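Local coordinates for protein with a SET domain within carboxy region (Cryptosporidium parvum, PDB 4LDG) that probably methylates a lysine of histone H4 through a SET domain in its C-terminal part, at residues A[229-234]-A[244-249]; A[113-118]-A[157-162]; A[188-193]-A[207-212]. All coordinates share one frame; numbering follows the deposited sequence. Where two conformers were deposited one is given.

Contact 1 (A[229-234]-A[244-249]); sequences NIITKV and FFVSKR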
loop_
_atom_site.group_PDB
_atom_site.type_symbol
_atom_site.label_atom_id
_atom_site.label_comp_id
_atom_site.label_asym_id
_atom_site.label_seq_id
_atom_site.Cartn_x
_atom_site.Cartn_y
_atom_site.Cartn_z
ATOM N N ASN A 229 -0.594 11.149 -6.973
ATOM C CA ASN A 229 0.163 10.223 -7.810
ATOM C C ASN A 229 -0.153 8.760 -7.588
ATOM O O ASN A 229 0.477 7.922 -8.211
ATOM C CB ASN A 229 1.650 10.485 -7.701
ATOM C CG ASN A 229 2.161 10.403 -6.291
ATOM O OD1 ASN A 229 1.519 9.866 -5.395
ATOM N ND2 ASN A 229 3.361 10.925 -6.097
ATOM N N ILE A 230 -1.135 8.478 -6.714
ATOM C CA ILE A 230 -1.662 7.144 -6.528
ATOM C C ILE A 230 -3.182 7.174 -6.510
ATOM O O ILE A 230 -3.775 8.223 -6.327
ATOM C CB ILE A 230 -1.157 6.500 -5.257
ATOM C CG1 ILE A 230 -1.639 7.260 -4.024
ATOM C CG2 ILE A 230 0.359 6.449 -5.258
ATOM C CD1 ILE A 230 -1.119 6.645 -2.740
ATOM N N ILE A 231 -3.778 6.016 -6.768
ATOM C CA ILE A 231 -5.212 5.796 -6.724
ATOM C C ILE A 231 -5.500 4.478 -6.001
ATOM O O ILE A 231 -4.614 3.664 -5.818
ATOM C CB ILE A 231 -5.828 5.691 -8.125
ATOM C CG1 ILE A 231 -5.163 4.591 -8.948
ATOM C CG2 ILE A 231 -5.707 7.014 -8.856
ATOM C CD1 ILE A 231 -5.884 4.327 -10.273
ATOM N N THR A 232 -6.750 4.251 -5.638
ATOM C CA THR A 232 -7.114 3.026 -4.933
ATOM C C THR A 232 -7.790 2.000 -5.834
ATOM O O THR A 232 -8.332 2.312 -6.892
ATOM C CB THR A 232 -8.025 3.325 -3.738
ATOM O OG1 THR A 232 -9.061 4.206 -4.159
ATOM C CG2 THR A 232 -7.234 3.972 -2.621
ATOM N N LYS A 233 -7.704 0.758 -5.396
ATOM C CA LYS A 233 -8.357 -0.359 -6.026
ATOM C C LYS A 233 -8.764 -1.294 -4.910
ATOM O O LYS A 233 -8.270 -1.180 -3.798
ATOM C CB LYS A 233 -7.414 -1.044 -7.017
ATOM C CG LYS A 233 -7.345 -0.283 -8.314
ATOM C CD LYS A 233 -6.450 -0.957 -9.330
ATOM C CE LYS A 233 -6.379 -0.174 -10.652
ATOM N NZ LYS A 233 -7.645 0.513 -11.056
ATOM N N VAL A 234 -9.701 -2.178 -5.195
ATOM C CA VAL A 234 -10.149 -3.167 -4.220
ATOM C C VAL A 234 -10.124 -4.541 -4.877
ATOM O O VAL A 234 -10.483 -4.664 -6.032
ATOM C CB VAL A 234 -11.571 -2.879 -3.679
ATOM C CG1 VAL A 234 -12.056 -4.031 -2.805
ATOM C CG2 VAL A 234 -11.583 -1.615 -2.845
ATOM N N PHE A 244 -6.182 -1.087 -1.587
ATOM C CA PHE A 244 -4.774 -0.820 -1.829
ATOM C C PHE A 244 -4.547 0.288 -2.827
ATOM O O PHE A 244 -5.447 0.647 -3.640
ATOM C CB PHE A 244 -4.002 -2.098 -2.280
ATOM C CG PHE A 244 -4.464 -2.692 -3.604
ATOM C CD1 PHE A 244 -3.753 -2.487 -4.769
ATOM C CD2 PHE A 244 -5.604 -3.463 -3.670
ATOM C CE1 PHE A 244 -4.185 -3.032 -5.976
ATOM C CE2 PHE A 244 -6.047 -4.004 -4.865
ATOM C CZ PHE A 244 -5.340 -3.795 -6.018
ATOM N N PHE A 245 -3.325 0.826 -2.758
ATOM C CA PHE A 245 -2.894 1.898 -3.637
ATOM C C PHE A 245 -2.069 1.345 -4.784
ATOM O O PHE A 245 -1.278 0.419 -4.597
ATOM C CB PHE A 245 -2.032 2.854 -2.853
ATOM C CG PHE A 245 -2.783 3.651 -1.834
ATOM C CD1 PHE A 245 -3.718 4.574 -2.223
ATOM C CD2 PHE A 245 -2.501 3.509 -0.478
ATOM C CE1 PHE A 245 -4.366 5.343 -1.287
ATOM C CE2 PHE A 245 -3.150 4.264 0.456
ATOM C CZ PHE A 245 -4.083 5.184 0.048
ATOM N N VAL A 246 -2.276 1.891 -5.974
ATOM C CA VAL A 246 -1.359 1.667 -7.091
ATOM C C VAL A 246 -0.954 3.011 -7.648
ATOM O O VAL A 246 -1.681 3.979 -7.513
ATOM C CB VAL A 246 -1.976 0.801 -8.194
ATOM C CG1 VAL A 246 -2.372 -0.554 -7.634
ATOM C CG2 VAL A 246 -3.183 1.455 -8.808
ATOM N N SER A 247 0.226 3.078 -8.249
ATOM C CA SER A 247 0.740 4.327 -8.774
ATOM C C SER A 247 0.045 4.705 -10.074
ATOM O O SER A 247 -0.273 3.848 -10.879
ATOM C CB SER A 247 2.236 4.196 -9.023
ATOM O OG SER A 247 2.487 3.124 -9.925
ATOM N N LYS A 248 -0.155 6.000 -10.289
ATOM C CA LYS A 248 -0.762 6.488 -11.518
ATOM C C LYS A 248 0.274 6.702 -12.595
ATOM O O LYS A 248 -0.058 6.889 -13.761
ATOM C CB LYS A 248 -1.413 7.834 -11.290
ATOM C CG LYS A 248 -2.449 7.858 -10.198
ATOM C CD LYS A 248 -3.072 9.245 -10.160
ATOM C CE LYS A 248 -3.719 9.574 -11.485
ATOM N NZ LYS A 248 -4.735 10.601 -11.228
ATOM N N ARG A 249 1.534 6.708 -12.188
ATOM C CA ARG A 249 2.628 6.966 -13.093
ATOM C C ARG A 249 3.908 6.592 -12.378
ATOM O O ARG A 249 3.895 6.218 -11.212
ATOM C CB ARG A 249 2.637 8.455 -13.460
ATOM C CG ARG A 249 2.626 9.369 -12.255
ATOM C CD ARG A 249 3.169 10.744 -12.592
ATOM N NE ARG A 249 3.087 11.663 -11.455
ATOM C CZ ARG A 249 4.003 11.806 -10.489
ATOM N NH1 ARG A 249 5.131 11.102 -10.474
ATOM N NH2 ARG A 249 3.783 12.690 -9.523
#

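Contact 2 (A[113-118]-A[157-162]); sequences HLPIYN and LIRKDD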
loop_
_atom_site.group_PDB
_atom_site.type_symbol
_atom_site.label_atom_id
_atom_site.label_comp_id
_atom_site.label_asym_id
_atom_site.label_seq_id
_atom_site.Cartn_x
_atom_site.Cartn_y
_atom_site.Cartn_z
ATOM N N HIS A 113 9.823 -6.764 -9.833
ATOM C CA HIS A 113 11.016 -6.702 -10.664
ATOM C C HIS A 113 10.710 -6.250 -12.085
ATOM O O HIS A 113 11.515 -5.537 -12.670
ATOM C CB HIS A 113 11.669 -8.089 -10.677
ATOM C CG HIS A 113 12.809 -8.223 -11.625
ATOM N ND1 HIS A 113 14.010 -7.570 -11.443
ATOM C CD2 HIS A 113 12.947 -8.960 -12.750
ATOM C CE1 HIS A 113 14.828 -7.876 -12.429
ATOM N NE2 HIS A 113 14.206 -8.714 -13.237
ATOM N N LEU A 114 9.570 -6.681 -12.651
ATOM C CA LEU A 114 9.199 -6.295 -14.018
ATOM C C LEU A 114 8.088 -5.250 -14.010
ATOM O O LEU A 114 7.254 -5.266 -13.136
ATOM C CB LEU A 114 8.700 -7.500 -14.810
ATOM C CG LEU A 114 9.683 -8.613 -15.174
ATOM C CD1 LEU A 114 8.942 -9.788 -15.810
ATOM C CD2 LEU A 114 10.762 -8.084 -16.114
ATOM N N PRO A 115 8.058 -4.351 -15.007
ATOM C CA PRO A 115 6.894 -3.481 -15.172
ATOM C C PRO A 115 5.653 -4.318 -15.342
ATOM O O PRO A 115 5.739 -5.415 -15.880
ATOM C CB PRO A 115 7.181 -2.748 -16.486
ATOM C CG PRO A 115 8.653 -2.820 -16.668
ATOM C CD PRO A 115 9.064 -4.134 -16.066
ATOM N N ILE A 116 4.508 -3.813 -14.890
ATOM C CA ILE A 116 3.253 -4.473 -15.112
ATOM C C ILE A 116 2.169 -3.599 -15.752
ATOM O O ILE A 116 1.037 -4.048 -15.925
ATOM C CB ILE A 116 2.726 -5.104 -13.801
ATOM C CG1 ILE A 116 2.247 -4.045 -12.819
ATOM C CG2 ILE A 116 3.792 -5.999 -13.169
ATOM C CD1 ILE A 116 1.618 -4.663 -11.593
ATOM N N TYR A 117 2.495 -2.370 -16.134
ATOM C CA TYR A 117 1.493 -1.516 -16.767
ATOM C C TYR A 117 1.161 -2.058 -18.159
ATOM O O TYR A 117 0.139 -1.708 -18.726
ATOM C CB TYR A 117 1.949 -0.041 -16.851
ATOM C CG TYR A 117 3.256 0.204 -17.578
ATOM C CD1 TYR A 117 4.456 0.283 -16.867
ATOM C CD2 TYR A 117 3.299 0.370 -18.966
ATOM C CE1 TYR A 117 5.670 0.512 -17.508
ATOM C CE2 TYR A 117 4.508 0.611 -19.625
ATOM C CZ TYR A 117 5.696 0.679 -18.883
ATOM O OH TYR A 117 6.920 0.900 -19.500
ATOM N N ASN A 118 2.024 -2.920 -18.691
ATOM C CA ASN A 118 1.780 -3.564 -19.976
ATOM C C ASN A 118 0.989 -4.879 -19.882
ATOM O O ASN A 118 0.664 -5.480 -20.896
ATOM C CB ASN A 118 3.118 -3.796 -20.690
ATOM C CG ASN A 118 4.127 -4.545 -19.826
ATOM O OD1 ASN A 118 4.326 -4.225 -18.658
ATOM N ND2 ASN A 118 4.750 -5.542 -20.388
ATOM N N LEU A 157 12.351 4.017 -7.186
ATOM C CA LEU A 157 11.395 4.124 -8.294
ATOM C C LEU A 157 10.152 3.270 -8.057
ATOM O O LEU A 157 10.244 2.093 -7.726
ATOM C CB LEU A 157 12.043 3.677 -9.603
ATOM C CG LEU A 157 11.229 3.771 -10.906
ATOM C CD1 LEU A 157 10.671 5.166 -11.188
ATOM C CD2 LEU A 157 12.135 3.349 -12.058
ATOM N N ILE A 158 8.989 3.887 -8.199
ATOM C CA ILE A 158 7.732 3.164 -8.245
ATOM C C ILE A 158 7.208 3.339 -9.666
ATOM O O ILE A 158 6.808 4.424 -10.063
ATOM C CB ILE A 158 6.719 3.670 -7.194
ATOM C CG1 ILE A 158 7.288 3.466 -5.789
ATOM C CG2 ILE A 158 5.421 2.901 -7.331
ATOM C CD1 ILE A 158 6.552 4.160 -4.653
ATOM N N ARG A 159 7.227 2.261 -10.432
ATOM C CA ARG A 159 6.722 2.313 -11.785
ATOM C C ARG A 159 5.208 2.423 -11.798
ATOM O O ARG A 159 4.532 1.993 -10.852
ATOM C CB ARG A 159 7.136 1.061 -12.555
ATOM C CG ARG A 159 8.633 0.885 -12.692
ATOM C CD ARG A 159 8.936 0.062 -13.916
ATOM N NE ARG A 159 10.267 -0.525 -13.875
ATOM C CZ ARG A 159 10.610 -1.606 -13.172
ATOM N NH1 ARG A 159 11.855 -2.050 -13.244
ATOM N NH2 ARG A 159 9.736 -2.240 -12.398
ATOM N N LYS A 160 4.702 2.998 -12.881
ATOM C CA LYS A 160 3.290 3.078 -13.156
ATOM C C LYS A 160 2.606 1.720 -13.003
ATOM O O LYS A 160 3.089 0.714 -13.551
ATOM C CB LYS A 160 3.094 3.561 -14.592
ATOM C CG LYS A 160 1.648 3.734 -15.040
ATOM C CD LYS A 160 1.614 4.155 -16.515
ATOM C CE LYS A 160 0.263 4.728 -16.913
ATOM N NZ LYS A 160 -0.833 3.774 -16.579
ATOM N N ASP A 161 1.490 1.711 -12.269
ATOM C CA ASP A 161 0.685 0.522 -12.007
ATOM C C ASP A 161 1.232 -0.465 -10.970
ATOM O O ASP A 161 0.539 -1.444 -10.648
ATOM C CB ASP A 161 0.313 -0.227 -13.306
ATOM C CG ASP A 161 -0.761 0.483 -14.096
ATOM O OD1 ASP A 161 -1.622 1.140 -13.476
ATOM O OD2 ASP A 161 -0.750 0.400 -15.346
ATOM N N ASP A 162 2.433 -0.222 -10.443
ATOM C CA ASP A 162 2.927 -1.035 -9.339
ATOM C C ASP A 162 1.919 -0.992 -8.208
ATOM O O ASP A 162 1.173 0.005 -8.046
ATOM C CB ASP A 162 4.271 -0.556 -8.793
ATOM C CG ASP A 162 5.460 -0.983 -9.648
ATOM O OD1 ASP A 162 5.289 -1.684 -10.695
ATOM O OD2 ASP A 162 6.598 -0.613 -9.253
HETATM O O HOH W 1 7.191 -2.770 -11.839
HETATM O O HOH W 2 4.720 -1.338 -13.261
HETATM O O HOH W 3 -1.971 -0.106 -17.595
#

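Contact 3 (A[188-193]-A[207-212]); sequences SNRGCY and DATEEC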
loop_
_atom_site.group_PDB
_atom_site.type_symbol
_atom_site.label_atom_id
_atom_site.label_comp_id
_atom_site.label_asym_id
_atom_site.label_seq_id
_atom_site.Cartn_x
_atom_site.Cartn_y
_atom_site.Cartn_z
ATOM N N SER A 188 -12.824 12.884 21.794
ATOM C CA SER A 188 -11.544 12.698 22.497
ATOM C C SER A 188 -10.405 13.563 21.938
ATOM O O SER A 188 -9.272 13.492 22.404
ATOM C CB SER A 188 -11.126 11.235 22.339
ATOM O OG SER A 188 -12.254 10.392 22.481
ATOM N N ASN A 189 -10.708 14.312 20.885
ATOM C CA ASN A 189 -9.734 15.126 20.166
ATOM C C ASN A 189 -8.614 14.336 19.560
ATOM O O ASN A 189 -7.495 14.829 19.376
ATOM C CB ASN A 189 -9.240 16.254 21.057
ATOM C CG ASN A 189 -10.346 17.216 21.363
ATOM O OD1 ASN A 189 -10.952 17.747 20.432
ATOM N ND2 ASN A 189 -10.673 17.396 22.638
ATOM N N ARG A 190 -8.946 13.110 19.189
ATOM C CA ARG A 190 -8.013 12.283 18.483
ATOM C C ARG A 190 -8.237 12.506 17.009
ATOM O O ARG A 190 -9.357 12.810 16.548
ATOM C CB ARG A 190 -8.198 10.823 18.847
ATOM C CG ARG A 190 -7.530 10.483 20.163
ATOM C CD ARG A 190 -6.854 9.123 20.099
ATOM N NE ARG A 190 -7.779 8.017 20.320
ATOM C CZ ARG A 190 -7.550 6.747 19.972
ATOM N NH1 ARG A 190 -8.462 5.830 20.250
ATOM N NH2 ARG A 190 -6.433 6.380 19.346
ATOM N N GLY A 191 -7.167 12.393 16.256
ATOM C CA GLY A 191 -7.326 12.305 14.819
ATOM C C GLY A 191 -8.151 11.088 14.463
ATOM O O GLY A 191 -8.604 10.338 15.331
ATOM N N CYS A 192 -8.334 10.866 13.183
ATOM C CA CYS A 192 -9.183 9.801 12.755
ATOM C C CYS A 192 -8.794 9.449 11.330
ATOM O O CYS A 192 -8.921 10.269 10.416
ATOM C CB CYS A 192 -10.614 10.280 12.892
ATOM S SG CYS A 192 -11.820 9.379 11.957
ATOM N N TYR A 193 -8.268 8.245 11.156
ATOM C CA TYR A 193 -7.801 7.787 9.864
ATOM C C TYR A 193 -8.778 6.718 9.407
ATOM O O TYR A 193 -8.502 5.529 9.511
ATOM C CB TYR A 193 -6.393 7.184 9.976
ATOM C CG TYR A 193 -5.261 8.140 10.345
ATOM C CD1 TYR A 193 -4.404 8.634 9.375
ATOM C CD2 TYR A 193 -5.017 8.503 11.664
ATOM C CE1 TYR A 193 -3.349 9.473 9.697
ATOM C CE2 TYR A 193 -3.969 9.358 11.996
ATOM C CZ TYR A 193 -3.135 9.832 11.004
ATOM O OH TYR A 193 -2.090 10.671 11.319
ATOM N N ASP A 207 -11.001 1.482 9.446
ATOM C CA ASP A 207 -10.521 2.333 10.521
ATOM C C ASP A 207 -9.062 2.019 10.826
ATOM O O ASP A 207 -8.781 1.028 11.469
ATOM C CB ASP A 207 -11.357 2.147 11.802
ATOM C CG ASP A 207 -10.936 3.101 12.898
ATOM O OD1 ASP A 207 -10.089 3.959 12.594
ATOM O OD2 ASP A 207 -11.420 2.991 14.061
ATOM N N ALA A 208 -8.151 2.899 10.400
ATOM C CA ALA A 208 -6.714 2.772 10.710
ATOM C C ALA A 208 -6.237 3.754 11.812
ATOM O O ALA A 208 -5.043 4.060 11.911
ATOM C CB ALA A 208 -5.904 2.970 9.429
ATOM N N THR A 209 -7.160 4.215 12.657
ATOM C CA THR A 209 -6.839 5.215 13.695
ATOM C C THR A 209 -5.861 4.695 14.738
ATOM O O THR A 209 -4.882 5.371 15.021
ATOM C CB THR A 209 -8.103 5.741 14.391
ATOM O OG1 THR A 209 -8.974 6.302 13.410
ATOM C CG2 THR A 209 -7.765 6.795 15.433
ATOM N N GLU A 210 -6.075 3.493 15.281
ATOM C CA GLU A 210 -5.139 2.963 16.263
ATOM C C GLU A 210 -3.726 2.936 15.644
ATOM O O GLU A 210 -3.542 2.621 14.462
ATOM C CB GLU A 210 -5.562 1.581 16.784
ATOM C CG GLU A 210 -6.998 1.457 17.321
ATOM C CD GLU A 210 -7.424 2.545 18.305
ATOM O OE1 GLU A 210 -6.593 3.407 18.676
ATOM O OE2 GLU A 210 -8.611 2.534 18.716
ATOM N N GLU A 211 -2.736 3.299 16.451
ATOM C CA GLU A 211 -1.359 3.385 15.994
ATOM C C GLU A 211 -0.739 2.009 16.140
ATOM O O GLU A 211 0.045 1.765 17.058
ATOM C CB GLU A 211 -0.584 4.434 16.800
ATOM N N CYS A 212 -1.102 1.113 15.226
ATOM C CA CYS A 212 -0.583 -0.246 15.206
ATOM C C CYS A 212 0.421 -0.383 14.079
ATOM O O CYS A 212 0.100 -0.120 12.920
ATOM C CB CYS A 212 -1.720 -1.239 15.002
ATOM S SG CYS A 212 -2.976 -1.166 16.294
#

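Contact 1 (A[229-234]-A[244-249])
Strands 230-237 and 240-247 form an antiparallel beta hairpin of the SET domain, and Phe244, Asn229 and Lys233 bury the most surface where its two arms meet. Phe244 and Lys233 are a hydrogen-bonded pair: Lys233 N donates a hydrogen bond to Phe244 O at 2.9 Å, and Phe244 N donates one back to Lys233 O at 3.0 Å. With CG of Phe244 in the crowded position between N and the carbonyl carbon (chi1 63°), the ring turns toward the partner strand and lies beside Lys233, whose CB sits over one face, 4.0 Å from the ring centroid, as a CH-pi contact. Lysine suits this partly exposed position because its aliphatic part covers the ring while its amino end leads away. Phe163 and Tyr128 add aromatic neighbours to the Phe244 ring. Further along, Ile230 sets CD1 over the face of Phe245, 3.7 Å from its centroid. Past the last strand pair, Asn229 O takes a nearly straight bond (175°) from Lys248 N, the donor standing above the carbonyl plane. The Asn229 amide is held by backbone atoms of Leu258 and Glu256, while Glu255 pairs with Arg249; Asn229 CB rests over one face of that guanidinium, 3.6 Å from Arg249 NH2.

Contact 2 (A[113-118]-A[157-162])
Tyr117 and Arg159 bury the most surface where the loop before helix 121-134 lies along the turn before strand 163-166, yet direct hydrogen bonds between the two segments are lacking. The tightly packed side is built on the buried Ile116 and Asp162. Ile116 points its CD1 at Asp161 O, 3.5 Å away, while the same side chain packs on Ile127 and Tyr128 of helix 121-134, an apolar role suited to a branched aliphatic residue. Two waters meet at Asp162 OD1: one joins it to Leu114 O and, in the guanidinium plane, to Arg159 NH2 at 2.7 Å; the other links it with Ile116 N and Lys160 O. The extended Arg159 chain lays one face of its guanidinium against Pro115, whose CD stands 4.1 Å above the plane, over its centre; the rigid proline ring gives the flat cation an apolar cover.

The solvent side belongs to the exposed Tyr117 and Lys160. The crowded first torsion of Tyr117 (chi1 57°) turns the edge of its ring to Lys160 O, with CD1 at 3.6 Å, and its CB sits 3.1 Å from Asp161 OD2. A third water donates to both Tyr117 O and Asp161 OD2. That carboxylate oxygen also pairs with Lys160 NZ at 3.6 Å, which would temper its charge. The turn itself is closed by Asp162 N to Arg159 O, 3.1 Å, and Asp161 takes a positive phi of 76° at its third position, the signature of a type II beta turn leading into a SET-domain strand.

Contact 3 (A[188-193]-A[207-212])
Asp207 OD1 is gripped by two donors, both from Thr209: the hydroxyl OG1 at 2.7 Å, on the syn lone pair, and the backbone N at 2.9 Å, which comes from above the carboxylate plane. The second bond makes an Asx turn, and CG anti to the backbone N (chi1 -176°) carries the carboxylate to it. The other oxygen, OD2, is hydrogen-bonded to the hydroxyl of Tyr185 on helix 175-187, so the buried acid has partners on both oxygens.

Thr209 is the centre of the contact, which lies at the base of the SET-domain hairpin of strands 194-199 and 202-207. Its OG1 donates to Asp207 OD1 and accepts a hydrogen bond from Tyr193 N at 3.1 Å, and a hydroxyl can do both at once. Its methyl turns the other way: with CG2 anti to the backbone N, this carbon meets Gly191 O at 3.6 Å and lies over one face of the Arg190 guanidinium. Threonine thus offers a polar and an apolar branch to the same strip of chain. The neighbouring main chain adds Ala208 N to Tyr193 O at 2.8 Å, nearly along the carbonyl axis, and Tyr193 CB rests against the small Ala208 CB. The Tyr193 ring is engaged by Arg219 in a cation-pi interaction.

At the outer end, Arg190 bends at chi2 and chi3 to bring its guanidinium edge to Glu210. NH2 reaches the syn lone pair of OE1 at 3.1 Å, almost straight (163°) and in the guanidinium plane, while the bond from NH1 to the same oxygen is weak. This salt bridge, seen with one of two Glu210 conformers, adds a looser tie. The hydrogen bonds that run from Tyr193 N through Thr209 OG1 to the buried Asp207 do the holding, and the donors around Asp207 OD1 are consistent with an ionised carboxylate.

Overall arrangement
From the N terminus, contact 2 comes first: it closes a long loop that holds helix 121-134 and strands 140-143 and 151-154, and ties the region before the helix to the entry of strand 163-166. Contact 3 follows, joining the approach to strand 194-199, just after helix 175-187, to the end of strand 202-207. Contact 1 closes last, pairing the two strands of the hairpin 230-237 and 240-247. The three lie in series, none enclosing or crossing another. Contacts 1 and 2 touch, since Ser247 probably hydrogen-bonds through OG to Arg159 O and through O to Asp161 N. Contact 3 stands apart, its centre about 32 Å from that of contact 2, beyond the chain's centre.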